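Local atomic coordinates of SOXX (Paracoccus pantotrophus, PDB entry 2C1D), a protein that binds heme c covalently and, as a c-type cytochrome subunit of the sulfur-oxidizing SoxXA complex, probably transfers electrons. Residues Trp70-Ala73 and Gln74-Ile78; Ile119-Ala122 and Gln123-Glu126; Pro103-Gly106 and Phe107-Lys110. All coordinates share one frame; numbering follows the deposited sequence.

Interaction 1 of 3, residues Trp70-Ala73 and Gln74-Ile78; sequences WTEA and QLRGI. With HEC (heme c), chain O.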
loop_
_atom_site.group_PDB
_atom_site.type_symbol
_atom_site.label_atom_id
_atom_site.label_comp_id
_atom_site.label_asym_id
_atom_site.label_seq_id
_atom_site.Cartn_x
_atom_site.Cartn_y
_atom_site.Cartn_z
ATOM N N TRP B 70 -21.468 8.638 -24.211
ATOM C CA TRP B 70 -22.214 9.392 -23.211
ATOM C C TRP B 70 -22.581 10.777 -23.721
ATOM O O TRP B 70 -21.845 11.382 -24.494
ATOM C CB TRP B 70 -21.375 9.571 -21.938
ATOM C CG TRP B 70 -20.786 8.324 -21.404
ATOM C CD1 TRP B 70 -19.525 7.872 -21.603
ATOM C CD2 TRP B 70 -21.436 7.356 -20.584
ATOM N NE1 TRP B 70 -19.342 6.680 -20.950
ATOM C CE2 TRP B 70 -20.498 6.347 -20.304
ATOM C CE3 TRP B 70 -22.722 7.244 -20.038
ATOM C CZ2 TRP B 70 -20.802 5.241 -19.530
ATOM C CZ3 TRP B 70 -23.024 6.170 -19.260
ATOM C CH2 TRP B 70 -22.065 5.164 -19.011
ATOM N N THR B 71 -23.709 11.290 -23.248
ATOM C CA THR B 71 -24.083 12.680 -23.499
ATOM C C THR B 71 -23.264 13.562 -22.570
ATOM O O THR B 71 -22.758 13.096 -21.545
ATOM C CB THR B 71 -25.562 12.939 -23.180
ATOM O OG1 THR B 71 -25.793 12.722 -21.796
ATOM C CG2 THR B 71 -26.513 11.941 -23.885
ATOM N N GLU B 72 -23.183 14.840 -22.909
ATOM C CA GLU B 72 -22.627 15.845 -22.007
ATOM C C GLU B 72 -23.097 15.663 -20.563
ATOM O O GLU B 72 -22.274 15.665 -19.643
ATOM C CB GLU B 72 -22.971 17.245 -22.508
ATOM C CG GLU B 72 -22.483 18.388 -21.630
ATOM C CD GLU B 72 -22.894 19.744 -22.163
ATOM O OE1 GLU B 72 -23.522 19.821 -23.225
ATOM O OE2 GLU B 72 -22.607 20.746 -21.504
ATOM N N ALA B 73 -24.399 15.480 -20.355
ATOM C CA ALA B 73 -24.949 15.408 -19.002
ATOM C C ALA B 73 -24.480 14.166 -18.267
ATOM O O ALA B 73 -24.224 14.186 -17.064
ATOM C CB ALA B 73 -26.478 15.426 -19.038
ATOM N N GLN B 74 -24.414 13.062 -18.982
ATOM C CA GLN B 74 -23.880 11.843 -18.387
ATOM C C GLN B 74 -22.412 12.036 -17.982
ATOM O O GLN B 74 -22.011 11.605 -16.918
ATOM C CB GLN B 74 -24.049 10.681 -19.351
ATOM C CG GLN B 74 -25.510 10.281 -19.438
ATOM C CD GLN B 74 -25.832 9.285 -20.538
ATOM O OE1 GLN B 74 -25.217 9.280 -21.613
ATOM N NE2 GLN B 74 -26.821 8.450 -20.270
ATOM N N LEU B 75 -21.635 12.673 -18.855
ATOM C CA LEU B 75 -20.211 12.848 -18.626
ATOM C C LEU B 75 -20.020 13.731 -17.398
ATOM O O LEU B 75 -19.178 13.441 -16.574
ATOM C CB LEU B 75 -19.516 13.419 -19.860
ATOM C CG LEU B 75 -19.443 12.509 -21.098
ATOM C CD1 LEU B 75 -19.012 13.287 -22.320
ATOM C CD2 LEU B 75 -18.501 11.329 -20.870
ATOM N N ARG B 76 -20.850 14.765 -17.239
ATOM C CA ARG B 76 -20.747 15.658 -16.072
ATOM C C ARG B 76 -20.953 14.889 -14.786
ATOM O O ARG B 76 -20.180 15.010 -13.829
ATOM C CB ARG B 76 -21.759 16.810 -16.196
ATOM C CG ARG B 76 -21.888 17.743 -14.996
ATOM C CD ARG B 76 -22.886 18.886 -15.250
ATOM N NE ARG B 76 -22.442 19.695 -16.378
ATOM C CZ ARG B 76 -23.045 19.797 -17.564
ATOM N NH1 ARG B 76 -24.165 19.141 -17.864
ATOM N NH2 ARG B 76 -22.500 20.571 -18.477
ATOM N N GLY B 77 -21.998 14.066 -14.771
ATOM C CA GLY B 77 -22.300 13.262 -13.612
ATOM C C GLY B 77 -21.221 12.229 -13.294
ATOM O O GLY B 77 -20.978 11.973 -12.139
ATOM N N ILE B 78 -20.578 11.663 -14.315
ATOM C CA ILE B 78 -19.497 10.671 -14.128
ATOM C C ILE B 78 -18.243 11.350 -13.549
ATOM O O ILE B 78 -17.628 10.854 -12.605
ATOM C CB ILE B 78 -19.178 9.968 -15.479
ATOM C CG1 ILE B 78 -20.281 8.950 -15.800
ATOM C CG2 ILE B 78 -17.831 9.261 -15.446
ATOM C CD1 ILE B 78 -20.255 8.385 -17.213
HETATM FE FE HEC O . -12.655 7.121 -14.680
HETATM C CHA HEC O . -15.113 5.037 -15.799
HETATM C CHB HEC O . -13.599 9.491 -16.905
HETATM C CHC HEC O . -10.387 9.250 -13.340
HETATM C CHD HEC O . -11.387 4.592 -12.681
HETATM N NA HEC O . -14.117 7.250 -16.079
HETATM C C1A HEC O . -14.985 6.254 -16.415
HETATM C C2A HEC O . -15.768 6.719 -17.539
HETATM C C3A HEC O . -15.351 7.961 -17.859
HETATM C C4A HEC O . -14.299 8.310 -16.922
HETATM C CMA HEC O . -15.832 8.912 -18.969
HETATM C CAA HEC O . -16.873 5.879 -18.182
HETATM C CBA HEC O . -16.309 4.668 -18.911
HETATM C CGA HEC O . -15.921 5.159 -20.254
HETATM O O1A HEC O . -16.852 5.517 -21.008
HETATM O O2A HEC O . -14.711 5.210 -20.578
HETATM N NB HEC O . -12.085 8.975 -15.065
HETATM C C1B HEC O . -12.656 9.830 -15.983
HETATM C C2B HEC O . -12.103 11.161 -15.799
HETATM C C3B HEC O . -11.197 11.098 -14.820
HETATM C C4B HEC O . -11.190 9.727 -14.338
HETATM C CMB HEC O . -12.456 12.376 -16.670
HETATM C CAB HEC O . -10.355 12.290 -14.277
HETATM C CBB HEC O . -11.164 13.340 -13.903
HETATM N NC HEC O . -11.120 6.957 -13.258
HETATM C C1C HEC O . -10.324 7.974 -12.864
HETATM C C2C HEC O . -9.346 7.433 -11.922
HETATM C C3C HEC O . -9.713 6.177 -11.623
HETATM C C4C HEC O . -10.782 5.829 -12.555
HETATM C CMC HEC O . -8.367 8.292 -11.104
HETATM C CAC HEC O . -9.038 5.147 -10.645
HETATM C CBC HEC O . -8.847 5.467 -9.357
HETATM N ND HEC O . -13.181 5.122 -14.273
HETATM C C1D HEC O . -12.493 4.254 -13.437
HETATM C C2D HEC O . -13.131 2.957 -13.488
HETATM C C3D HEC O . -14.298 3.109 -14.471
HETATM C C4D HEC O . -14.234 4.476 -14.907
HETATM C CMD HEC O . -12.733 1.665 -12.722
HETATM C CAD HEC O . -15.328 2.043 -14.945
HETATM C CBD HEC O . -16.541 2.109 -14.018
HETATM C CGD HEC O . -16.848 0.768 -13.383
HETATM O O1D HEC O . -16.535 0.577 -12.159
HETATM O O2D HEC O . -17.405 -0.089 -14.134
#
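A capping box between Thr71 and Gln74 starts helix 72-81, one of the helices that wall the heme pocket of this cytochrome c domain. Thr71 is the N-cap. Its OG1 accepts from the backbone N-H of Gln74 (Gln74 N to Thr71 OG1 3.2 Å), held between its own N and carbonyl carbon by a chi1 of 63°. In return the Gln74 chain reaches back in extended form, and OE1 accepts from Thr71 N at 3.0 Å, the N-H nearly straight at 168°. The side-chain amide of Gln74 thus stands at the edge of the Trp70 indole, steeply inclined to the ring plane. Leu75 N closes the first helical turn on Thr71 O, while Leu75 CD2 meets Trp70 CB at 3.5 Å. Over one face of the indole lies Ile78 CD1, 3.7 Å from the centroid of the Trp70 six-membered ring, a CH-pi contact almost on the ring normal; the other branch, Ile78 CG2, rests on heme C3A. Held in this way, the ring points NE1 in its own plane at a heme propionate, donating to O1A of the heme at 2.7 Å. On another side of the helix Glu72 and Arg76 run side by side. Glu72 OE2 meets Arg76 NH2 at 3.0 Å on its anti side, a tilted salt bridge; the stronger partner of this arginine is Glu126, which engages its NE, and NH1 is taken by Val15 O. Arg69 also hydrogen-bonds to the heme, and Trp70, just before the capping box of helix 72-81, hydrogen-bonds a propionate in the heme pocket of this cytochrome c domain.

Interaction 2 of 3, residues Ile119-Ala122 and Gln123-Glu126; sequences ILNA and QQIE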
loop_
_atom_site.group_PDB
_atom_site.type_symbol
_atom_site.label_atom_id
_atom_site.label_comp_id
_atom_site.label_asym_id
_atom_site.label_seq_id
_atom_site.Cartn_x
_atom_site.Cartn_y
_atom_site.Cartn_z
ATOM N N ILE B 119 -12.135 17.627 -4.883
ATOM C CA ILE B 119 -10.837 17.439 -5.528
ATOM C C ILE B 119 -10.688 18.388 -6.729
ATOM O O ILE B 119 -9.647 18.995 -6.939
ATOM C CB ILE B 119 -10.630 15.946 -5.933
ATOM C CG1 ILE B 119 -10.654 15.049 -4.672
ATOM C CG2 ILE B 119 -9.325 15.789 -6.776
ATOM C CD1 ILE B 119 -10.865 13.569 -4.985
ATOM N N LEU B 120 -11.734 18.500 -7.527
ATOM C CA LEU B 120 -11.792 19.488 -8.585
ATOM C C LEU B 120 -12.877 20.535 -8.282
ATOM O O LEU B 120 -13.920 20.202 -7.736
ATOM C CB LEU B 120 -12.104 18.780 -9.893
ATOM C CG LEU B 120 -11.046 17.796 -10.414
ATOM C CD1 LEU B 120 -11.562 17.133 -11.695
ATOM C CD2 LEU B 120 -9.757 18.502 -10.693
ATOM N N ASN B 121 -12.644 21.795 -8.637
ATOM C CA ASN B 121 -13.702 22.802 -8.495
ATOM C C ASN B 121 -14.717 22.676 -9.656
ATOM O O ASN B 121 -14.518 21.891 -10.565
ATOM C CB ASN B 121 -13.123 24.220 -8.294
ATOM C CG ASN B 121 -12.363 24.752 -9.498
ATOM O OD1 ASN B 121 -11.276 25.375 -9.375
ATOM N ND2 ASN B 121 -12.929 24.565 -10.657
ATOM N N ALA B 122 -15.795 23.442 -9.626
ATOM C CA ALA B 122 -16.911 23.255 -10.594
ATOM C C ALA B 122 -16.536 23.548 -12.028
ATOM O O ALA B 122 -16.941 22.827 -12.930
ATOM C CB ALA B 122 -18.120 24.062 -10.186
ATOM N N GLN B 123 -15.750 24.600 -12.253
ATOM C CA GLN B 123 -15.317 24.946 -13.597
ATOM C C GLN B 123 -14.330 23.911 -14.126
ATOM O O GLN B 123 -14.327 23.630 -15.325
ATOM C CB GLN B 123 -14.679 26.352 -13.659
ATOM C CG GLN B 123 -14.376 26.839 -15.068
ATOM C CD GLN B 123 -15.608 26.866 -15.955
ATOM O OE1 GLN B 123 -15.586 26.393 -17.115
ATOM N NE2 GLN B 123 -16.692 27.393 -15.416
ATOM N N GLN B 124 -13.494 23.357 -13.248
ATOM C CA GLN B 124 -12.568 22.287 -13.657
ATOM C C GLN B 124 -13.350 21.083 -14.196
ATOM O O GLN B 124 -12.989 20.524 -15.236
ATOM C CB GLN B 124 -11.668 21.870 -12.488
ATOM C CG GLN B 124 -10.537 22.907 -12.292
ATOM C CD GLN B 124 -9.744 22.710 -11.036
ATOM O OE1 GLN B 124 -10.209 22.095 -10.109
ATOM N NE2 GLN B 124 -8.546 23.260 -11.003
ATOM N N ILE B 125 -14.440 20.736 -13.515
ATOM C CA ILE B 125 -15.310 19.653 -13.979
ATOM C C ILE B 125 -15.846 19.991 -15.370
ATOM O O ILE B 125 -15.823 19.149 -16.258
ATOM C CB ILE B 125 -16.513 19.380 -13.012
ATOM C CG1 ILE B 125 -16.078 19.063 -11.582
ATOM C CG2 ILE B 125 -17.434 18.255 -13.583
ATOM C CD1 ILE B 125 -15.542 17.753 -11.342
ATOM N N GLU B 126 -16.331 21.218 -15.561
ATOM C CA GLU B 126 -16.902 21.629 -16.842
ATOM C C GLU B 126 -15.858 21.581 -17.953
ATOM O O GLU B 126 -16.169 21.204 -19.097
ATOM C CB GLU B 126 -17.514 23.038 -16.745
ATOM C CG GLU B 126 -18.755 23.107 -15.854
ATOM C CD GLU B 126 -19.907 22.242 -16.324
ATOM O OE1 GLU B 126 -20.106 22.139 -17.550
ATOM O OE2 GLU B 126 -20.613 21.658 -15.473
HETATM O O HOH W 1 -9.345 22.234 -7.626
#
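The backbone passes from an extended Leu120 into helix 122-133 with Asn121 as N-cap, and the first turns close as Ile125 N bonds to Asn121 O at 3.2 Å and Glu126 N to Ala122 O at 3.1 Å. Gln124 reaches back over this start. With CG anti to its carbonyl carbon (chi1 -78°) and the chain extended beyond, it brings OE1 to Asn121 N at 2.9 Å, the N-H fairly straight at 160°, the donor out of the Gln124 carboxamide plane. This side-chain bond from the third helical residue back to the N-cap N-H marks the start of the cytochrome c fold's C-terminal helix. The flat amide groups of Asn121 and Gln124 are stacked, their planes 18° apart. A water donates to Gln124 OE1 at 2.6 Å and, weakly, to Ile119 O, so two donors grip this oxygen. Shortening Gln124 to an alanine is likely to leave the Asn121 backbone N-H without its acceptor, the water with its weak bond to Ile119 O, and the Asn121 side chain without its stacking partner. On the inner side, Ile125 CD1 packs against Leu120 CB at 3.9 Å, and Leu120 lies against Ile32 of helix 26-33, close to the heme.

Interaction 3 of 3, residues Pro103-Gly106 and Phe107-Lys110; sequences PGDG and FSGK
Asp105 O and Ser108 form the tight part of this contact, two bonds converging on one carbonyl oxygen. Ser108 N donates to Asp105 O at 3.1 Å, and Ser108 OG donates in the carbonyl plane, onto a lone pair of the same oxygen, at 2.7 Å. With chi1 at 71° the hydroxyl sits back over its own backbone, which lets OG also accept from Lys110 N at 3.0 Å in an ST turn. The bond from Ser108 N closes a type II' beta turn from Asp105 to Ser108, with Gly106 at its second position, where the positive phi of 55° favours glycine. Beyond the turn Asp105 N donates to Lys110 O at 2.8 Å, and the same oxygen receives a CA-H...O contact from Gly104 CA, so the two arms of the loop are pinned together. On one side of the loop a water donates to Gly106 O and accepts from Gly109 N. The Phe107 side chain meets the adjoining Gly106 carbonyl and packs on Arg230 of the SoxA chain, to which Gly109 is backbone hydrogen-bonded. Looser is the solvent side: the Asp105 carboxylate and Lys110 chain belong to exposed residues, and the latter runs off from the 103-106 arm.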
loop_
_atom_site.group_PDB
_atom_site.type_symbol
_atom_site.label_atom_id
_atom_site.label_comp_id
_atom_site.label_asym_id
_atom_site.label_seq_id
_atom_site.Cartn_x
_atom_site.Cartn_y
_atom_site.Cartn_z
ATOM N N PRO B 103 -11.777 11.171 6.961
ATOM C CA PRO B 103 -11.486 12.195 5.963
ATOM C C PRO B 103 -10.162 12.865 6.286
ATOM O O PRO B 103 -9.871 13.189 7.468
ATOM C CB PRO B 103 -12.680 13.167 6.073
ATOM C CG PRO B 103 -13.225 12.960 7.439
ATOM C CD PRO B 103 -13.022 11.466 7.701
ATOM N N GLY B 104 -9.356 13.062 5.249
ATOM C CA GLY B 104 -8.031 13.630 5.415
ATOM C C GLY B 104 -7.941 15.065 4.954
ATOM O O GLY B 104 -8.799 15.553 4.238
ATOM N N ASP B 105 -6.882 15.745 5.374
ATOM C CA ASP B 105 -6.572 17.093 4.923
ATOM C C ASP B 105 -5.499 16.940 3.840
ATOM O O ASP B 105 -4.313 16.807 4.139
ATOM C CB ASP B 105 -6.062 17.916 6.094
ATOM C CG ASP B 105 -5.492 19.263 5.674
ATOM O OD1 ASP B 105 -5.854 19.776 4.586
ATOM O OD2 ASP B 105 -4.692 19.872 6.412
ATOM N N GLY B 106 -5.925 16.941 2.580
ATOM C CA GLY B 106 -5.025 16.688 1.470
ATOM C C GLY B 106 -4.305 15.355 1.659
ATOM O O GLY B 106 -4.922 14.353 1.997
ATOM N N PHE B 107 -2.993 15.360 1.459
ATOM C CA PHE B 107 -2.159 14.184 1.651
ATOM C C PHE B 107 -1.321 14.296 2.917
ATOM O O PHE B 107 -0.312 13.601 3.070
ATOM C CB PHE B 107 -1.261 13.966 0.423
ATOM C CG PHE B 107 -2.033 13.688 -0.837
ATOM C CD1 PHE B 107 -2.318 14.708 -1.733
ATOM C CD2 PHE B 107 -2.505 12.416 -1.110
ATOM C CE1 PHE B 107 -3.051 14.456 -2.900
ATOM C CE2 PHE B 107 -3.246 12.160 -2.262
ATOM C CZ PHE B 107 -3.522 13.171 -3.153
ATOM N N SER B 108 -1.746 15.143 3.844
ATOM C CA SER B 108 -0.981 15.382 5.073
ATOM C C SER B 108 -1.030 14.189 6.025
ATOM O O SER B 108 -0.158 14.001 6.871
ATOM C CB SER B 108 -1.507 16.614 5.779
ATOM O OG SER B 108 -2.779 16.361 6.328
ATOM N N GLY B 109 -2.043 13.359 5.872
ATOM C CA GLY B 109 -2.303 12.330 6.844
ATOM C C GLY B 109 -3.016 12.817 8.098
ATOM O O GLY B 109 -3.246 12.015 9.013
ATOM N N LYS B 110 -3.362 14.100 8.149
ATOM C CA LYS B 110 -4.098 14.659 9.283
ATOM C C LYS B 110 -5.599 14.713 8.967
ATOM O O LYS B 110 -6.021 14.662 7.797
ATOM C CB LYS B 110 -3.581 16.045 9.648
ATOM C CG LYS B 110 -2.026 16.168 9.650
ATOM C CD LYS B 110 -1.359 15.502 10.861
ATOM C CE LYS B 110 0.179 15.386 10.644
ATOM N NZ LYS B 110 0.853 16.725 10.567
HETATM O O HOH W 2 -4.437 13.248 4.429
#

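Interactions 1 and 2 are joined directly: Arg76 NE of helix 72-81 meets Glu126 OE2 of helix 122-133 in a salt bridge of 2.8 Å, although the centres of the two interactions lie 14 Å apart. Both also border the heme, interaction 1 through the propionate and Ile78, interaction 2 through Leu120, whose side chain comes within about 4 Å of it. Interaction 3 stands apart in the loop between those helices, its centre 20 Å from that of interaction 2 and 29 Å from that of interaction 1. Residues 103-110 and 70-78 lie on opposite sides of the chain's centre, and the former turns toward the SoxA subunit, which Ile119 of interaction 2 also touches.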